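Local coordinates for protein beta-galacturonidase (Eisenbergiella tayi, PDB 6NCW) that hydrolyses beta-linked galacturonides as a family 2 glycoside hydrolase, and may also show the beta-glucuronidase activity generally assigned to its family, at residues 412-417 with 443-448; 449-452 with 456-459. All coordinates share one frame; numbering follows the deposited sequence.

Contact 1 (412-417 with 443-448); sequences RFKTDI and LDELYQ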
loop_
_atom_site.group_PDB
_atom_site.type_symbol
_atom_site.label_atom_id
_atom_site.label_comp_id
_atom_site.label_asym_id
_atom_site.label_seq_id
_atom_site.Cartn_x
_atom_site.Cartn_y
_atom_site.Cartn_z
ATOM N N ARG A 412 -17.714 -1.017 32.143
ATOM C CA ARG A 412 -18.789 -0.271 32.801
ATOM C C ARG A 412 -18.158 0.795 33.693
ATOM O O ARG A 412 -18.022 0.649 34.911
ATOM C CB ARG A 412 -19.700 -1.207 33.591
ATOM C CG ARG A 412 -20.543 -2.155 32.722
ATOM C CD ARG A 412 -20.982 -1.489 31.404
ATOM N NE ARG A 412 -22.067 -2.214 30.745
ATOM C CZ ARG A 412 -21.941 -2.943 29.637
ATOM N NH1 ARG A 412 -20.765 -3.058 29.035
ATOM N NH2 ARG A 412 -23.003 -3.556 29.126
ATOM N N PHE A 413 -17.772 1.897 33.054
ATOM C CA PHE A 413 -17.003 2.970 33.676
ATOM C C PHE A 413 -17.781 3.615 34.822
ATOM O O PHE A 413 -18.676 4.429 34.585
ATOM C CB PHE A 413 -16.632 3.997 32.599
ATOM C CG PHE A 413 -15.625 5.029 33.033
ATOM C CD1 PHE A 413 -16.031 6.308 33.403
ATOM C CD2 PHE A 413 -14.270 4.743 33.022
ATOM C CE1 PHE A 413 -15.110 7.272 33.779
ATOM C CE2 PHE A 413 -13.344 5.705 33.395
ATOM C CZ PHE A 413 -13.765 6.973 33.768
ATOM N N LYS A 414 -17.462 3.225 36.062
ATOM C CA LYS A 414 -18.038 3.773 37.291
ATOM C C LYS A 414 -19.492 3.370 37.507
ATOM O O LYS A 414 -20.207 4.015 38.276
ATOM C CB LYS A 414 -17.889 5.302 37.340
ATOM C CG LYS A 414 -16.418 5.744 37.393
ATOM C CD LYS A 414 -16.210 7.199 37.039
ATOM C CE LYS A 414 -17.400 8.070 37.335
ATOM N NZ LYS A 414 -17.078 9.454 36.904
ATOM N N THR A 415 -19.935 2.289 36.861
ATOM C CA THR A 415 -21.286 1.770 36.996
ATOM C C THR A 415 -21.309 0.259 37.200
ATOM O O THR A 415 -22.393 -0.321 37.316
ATOM C CB THR A 415 -22.122 2.121 35.754
ATOM O OG1 THR A 415 -21.596 1.437 34.614
ATOM C CG2 THR A 415 -22.094 3.625 35.479
ATOM N N ASP A 416 -20.145 -0.389 37.226
ATOM C CA ASP A 416 -20.057 -1.822 37.465
ATOM C C ASP A 416 -20.528 -2.142 38.881
ATOM O O ASP A 416 -20.051 -1.538 39.845
ATOM C CB ASP A 416 -18.606 -2.278 37.267
ATOM C CG ASP A 416 -18.477 -3.790 37.022
ATOM O OD1 ASP A 416 -17.934 -4.170 35.963
ATOM O OD2 ASP A 416 -18.889 -4.601 37.889
ATOM N N ILE A 417 -21.453 -3.093 39.021
ATOM C CA ILE A 417 -21.915 -3.517 40.346
ATOM C C ILE A 417 -21.388 -4.908 40.711
ATOM O O ILE A 417 -21.915 -5.548 41.629
ATOM C CB ILE A 417 -23.451 -3.464 40.467
ATOM C CG1 ILE A 417 -24.117 -4.502 39.565
ATOM C CG2 ILE A 417 -23.982 -2.076 40.123
ATOM C CD1 ILE A 417 -25.633 -4.536 39.670
ATOM N N LEU A 443 -7.567 7.682 33.820
ATOM C CA LEU A 443 -7.173 6.557 34.649
ATOM C C LEU A 443 -7.304 6.893 36.132
ATOM O O LEU A 443 -7.763 6.059 36.926
ATOM C CB LEU A 443 -5.742 6.154 34.289
ATOM C CG LEU A 443 -5.120 4.957 34.976
ATOM C CD1 LEU A 443 -6.083 3.761 34.932
ATOM C CD2 LEU A 443 -3.811 4.636 34.290
ATOM N N ASP A 444 -6.921 8.113 36.521
ATOM C CA ASP A 444 -7.042 8.523 37.920
ATOM C C ASP A 444 -8.498 8.625 38.353
ATOM O O ASP A 444 -8.856 8.194 39.455
ATOM C CB ASP A 444 -6.320 9.855 38.136
ATOM C CG ASP A 444 -4.801 9.704 38.072
ATOM O OD1 ASP A 444 -4.317 8.542 38.047
ATOM O OD2 ASP A 444 -4.094 10.736 38.041
ATOM N N GLU A 445 -9.352 9.183 37.502
ATOM C CA GLU A 445 -10.769 9.271 37.836
ATOM C C GLU A 445 -11.379 7.884 38.028
ATOM O O GLU A 445 -12.139 7.659 38.978
ATOM C CB GLU A 445 -11.511 10.042 36.748
ATOM C CG GLU A 445 -13.004 9.817 36.804
ATOM C CD GLU A 445 -13.776 10.584 35.742
ATOM O OE1 GLU A 445 -14.974 10.279 35.549
ATOM O OE2 GLU A 445 -13.201 11.499 35.117
ATOM N N LEU A 446 -11.048 6.935 37.142
ATOM C CA LEU A 446 -11.531 5.560 37.291
ATOM C C LEU A 446 -10.964 4.902 38.545
ATOM O O LEU A 446 -11.695 4.251 39.302
ATOM C CB LEU A 446 -11.170 4.739 36.056
ATOM C CG LEU A 446 -11.466 3.226 36.142
ATOM C CD1 LEU A 446 -12.958 2.924 36.370
ATOM C CD2 LEU A 446 -10.951 2.508 34.886
ATOM N N TYR A 447 -9.659 5.056 38.780
ATOM C CA TYR A 447 -9.031 4.372 39.911
ATOM C C TYR A 447 -9.588 4.874 41.238
ATOM O O TYR A 447 -9.935 4.079 42.120
ATOM C CB TYR A 447 -7.514 4.545 39.877
ATOM C CG TYR A 447 -6.859 3.679 40.920
ATOM C CD1 TYR A 447 -6.811 2.295 40.765
ATOM C CD2 TYR A 447 -6.344 4.230 42.089
ATOM C CE1 TYR A 447 -6.237 1.488 41.722
ATOM C CE2 TYR A 447 -5.767 3.425 43.059
ATOM C CZ TYR A 447 -5.720 2.060 42.872
ATOM O OH TYR A 447 -5.156 1.257 43.837
ATOM N N GLN A 448 -9.696 6.194 41.385
ATOM C CA GLN A 448 -10.244 6.779 42.604
ATOM C C GLN A 448 -11.675 6.316 42.849
ATOM O O GLN A 448 -12.028 5.951 43.972
ATOM C CB GLN A 448 -10.163 8.303 42.521
ATOM C CG GLN A 448 -9.173 8.927 43.487
ATOM C CD GLN A 448 -7.727 8.519 43.231
ATOM O OE1 GLN A 448 -7.089 9.004 42.288
ATOM N NE2 GLN A 448 -7.195 7.636 44.086
#

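Contact 2 (449-452 with 456-459); sequences WIQN and GTGK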
loop_
_atom_site.group_PDB
_atom_site.type_symbol
_atom_site.label_atom_id
_atom_site.label_comp_id
_atom_site.label_asym_id
_atom_site.label_seq_id
_atom_site.Cartn_x
_atom_site.Cartn_y
_atom_site.Cartn_z
ATOM N N TRP A 449 -12.507 6.306 41.809
ATOM C CA TRP A 449 -13.858 5.783 41.968
ATOM C C TRP A 449 -13.843 4.339 42.458
ATOM O O TRP A 449 -14.637 3.971 43.331
ATOM C CB TRP A 449 -14.636 5.871 40.655
ATOM C CG TRP A 449 -15.963 5.215 40.786
ATOM C CD1 TRP A 449 -17.112 5.774 41.273
ATOM C CD2 TRP A 449 -16.288 3.854 40.455
ATOM N NE1 TRP A 449 -18.129 4.850 41.259
ATOM C CE2 TRP A 449 -17.650 3.664 40.763
ATOM C CE3 TRP A 449 -15.563 2.787 39.915
ATOM C CZ2 TRP A 449 -18.303 2.452 40.548
ATOM C CZ3 TRP A 449 -16.217 1.576 39.707
ATOM C CH2 TRP A 449 -17.569 1.420 40.023
ATOM N N ILE A 450 -12.970 3.494 41.889
ATOM C CA ILE A 450 -12.910 2.110 42.346
ATOM C C ILE A 450 -12.557 2.060 43.827
ATOM O O ILE A 450 -13.168 1.308 44.592
ATOM C CB ILE A 450 -11.916 1.289 41.503
ATOM C CG1 ILE A 450 -12.461 1.036 40.095
ATOM C CG2 ILE A 450 -11.649 -0.038 42.153
ATOM C CD1 ILE A 450 -11.389 0.566 39.128
ATOM N N GLN A 451 -11.587 2.882 44.264
ATOM C CA GLN A 451 -11.134 2.800 45.653
ATOM C C GLN A 451 -12.114 3.432 46.639
ATOM O O GLN A 451 -12.234 2.946 47.769
ATOM C CB GLN A 451 -9.764 3.456 45.818
ATOM C CG GLN A 451 -8.718 2.923 44.896
ATOM C CD GLN A 451 -8.625 1.414 44.941
ATOM O OE1 GLN A 451 -8.410 0.827 45.999
ATOM N NE2 GLN A 451 -8.797 0.776 43.794
ATOM N N ASN A 452 -12.815 4.498 46.250
ATOM C CA ASN A 452 -13.708 5.212 47.161
ATOM C C ASN A 452 -15.174 4.798 47.062
ATOM O O ASN A 452 -15.921 5.025 48.021
ATOM C CB ASN A 452 -13.644 6.728 46.915
ATOM C CG ASN A 452 -12.243 7.292 47.032
ATOM O OD1 ASN A 452 -11.406 6.767 47.762
ATOM N ND2 ASN A 452 -11.982 8.374 46.308
ATOM N N GLY A 456 -14.693 -3.005 44.811
ATOM C CA GLY A 456 -13.406 -3.467 44.347
ATOM C C GLY A 456 -12.245 -2.811 45.049
ATOM O O GLY A 456 -11.096 -3.051 44.660
ATOM N N THR A 457 -12.513 -1.996 46.073
ATOM C CA THR A 457 -11.475 -1.183 46.694
ATOM C C THR A 457 -10.416 -2.051 47.364
ATOM O O THR A 457 -10.716 -3.103 47.937
ATOM C CB THR A 457 -12.096 -0.223 47.720
ATOM O OG1 THR A 457 -11.055 0.528 48.352
ATOM C CG2 THR A 457 -12.889 -0.995 48.801
ATOM N N GLY A 458 -9.162 -1.610 47.284
ATOM C CA GLY A 458 -8.075 -2.319 47.930
ATOM C C GLY A 458 -7.625 -3.599 47.254
ATOM O O GLY A 458 -6.718 -4.259 47.771
ATOM N N LYS A 459 -8.210 -3.971 46.112
ATOM C CA LYS A 459 -7.804 -5.161 45.373
ATOM C C LYS A 459 -6.775 -4.814 44.302
ATOM O O LYS A 459 -6.589 -3.641 43.956
ATOM C CB LYS A 459 -9.026 -5.811 44.725
ATOM C CG LYS A 459 -10.006 -6.463 45.687
ATOM C CD LYS A 459 -11.316 -6.711 44.949
ATOM C CE LYS A 459 -12.297 -7.443 45.804
ATOM N NZ LYS A 459 -13.510 -7.855 45.065
HETATM O O HOH W 1 -8.819 -2.134 43.423
#

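Contact 1 (412-417 with 443-448)
Glu445 and Leu446, neighbours on helix 439-453, receive Phe413 and Lys414 from the loop that follows strand 406-410. Both elements belong to the TIM barrel domain of this family 2 glycoside hydrolase. The contact joins the loop between strands 406-410 and 425-428 to helix 439-453, which comes after the second of these strands.

Glu445 comes first along the helix. Its CB points toward the loop. CG lies anti to the backbone N (chi1 163°) and the chain runs on extended, which carries the carboxylate out to the loop. There Lys414 NZ donates to Glu445 OE1 at 2.6 Å, a hydrogen-bonded salt bridge. The nitrogen arrives on the anti side of the oxygen, 22° out of the carboxylate plane. Lys414 is bent at chi3, and its chain crosses that of Glu445 at about a right angle. The same oxygen also sits at the edge of the Phe413 ring, near the ring plane, with Glu445 OE1 3.5 Å from Phe413 CE1.

Leu446 follows and gives the apolar half. Its CB approaches Phe413 CE2 to 3.6 Å, and its CD1 lies 4.0 Å from Phe413 CD2. Leu446 also touches Tyr427 of strand 425-428. Phe413 stacks with Tyr442, one helical turn before Leu446. Lys414 CG rests 4.0 Å above the plane of the Phe413 ring, toward its rim.

The contact is therefore graded from apolar to charged. Leu446 is buried, whereas Glu445 is exposed at the protein surface. Glu445 OE1 meets both the ammonium group and the ring edge. The partly positive ring hydrogens probably add a weak attraction to the salt bridge, and the nearby ammonium group would favour the ionised carboxylate.

Contact 2 (449-452 with 456-459)
Gln451, in the last turn of helix 439-453, meets Thr457 in the type II beta turn Gly456 to Lys459, which leads into barrel strand 461-466. Their side chains run obliquely to one another, and each bonds to the backbone of the opposite segment.

The Gln451 chain is bent at chi2 (-52°), which brings its amide over to the turn. Gly458 N donates to Gln451 OE1 at 2.9 Å, and the bond is nearly straight at 172°. The donor is tilted from the plane of the side-chain carbonyl. The other end of the amide works through a water. Gln451 NE2 donates to that water at 2.9 Å, and the water in turn donates to Gly456 O and Lys459 O. Both ends of the amide are thus held, which should fix its rotation.

Ile450 CG2 lies 4.0 Å from Gly456 O, a van der Waals contact, while the Ile450 side chain also touches Val425 and Tyr427 of strand 425-428. Gly458 takes a positive phi, which favours glycine and suits the third position of a type II turn. Thr457 answers from the turn: its OG1, anti to its own backbone N (chi1 178°), donates to Gln451 O at 2.8 Å, in the carbonyl plane and on a lone pair.

How the contacts relate
Both contacts use helix 439-453 of the TIM barrel domain, one after the other along the chain. Contact 1 ties the helix to a loop 26 residues earlier, after strand 406-410. Contact 2 ties its last turn to the loop directly following it. Each is partly buried: Leu446, Ile450 and Gly456 are buried, Glu445 and Thr457 exposed. Contact 1 relies on side chains, with a charged pair beside aromatic and aliphatic packing. Contact 2 relies on neutral hydrogen bonds to backbone and one water. Trp449 of contact 2 packs with CZ2 3.4 Å from Lys414 O, so loop 412-417 also rests on the next helical turn. Contact 1 lies nearer the galacturonate site; contact 2 is away from it.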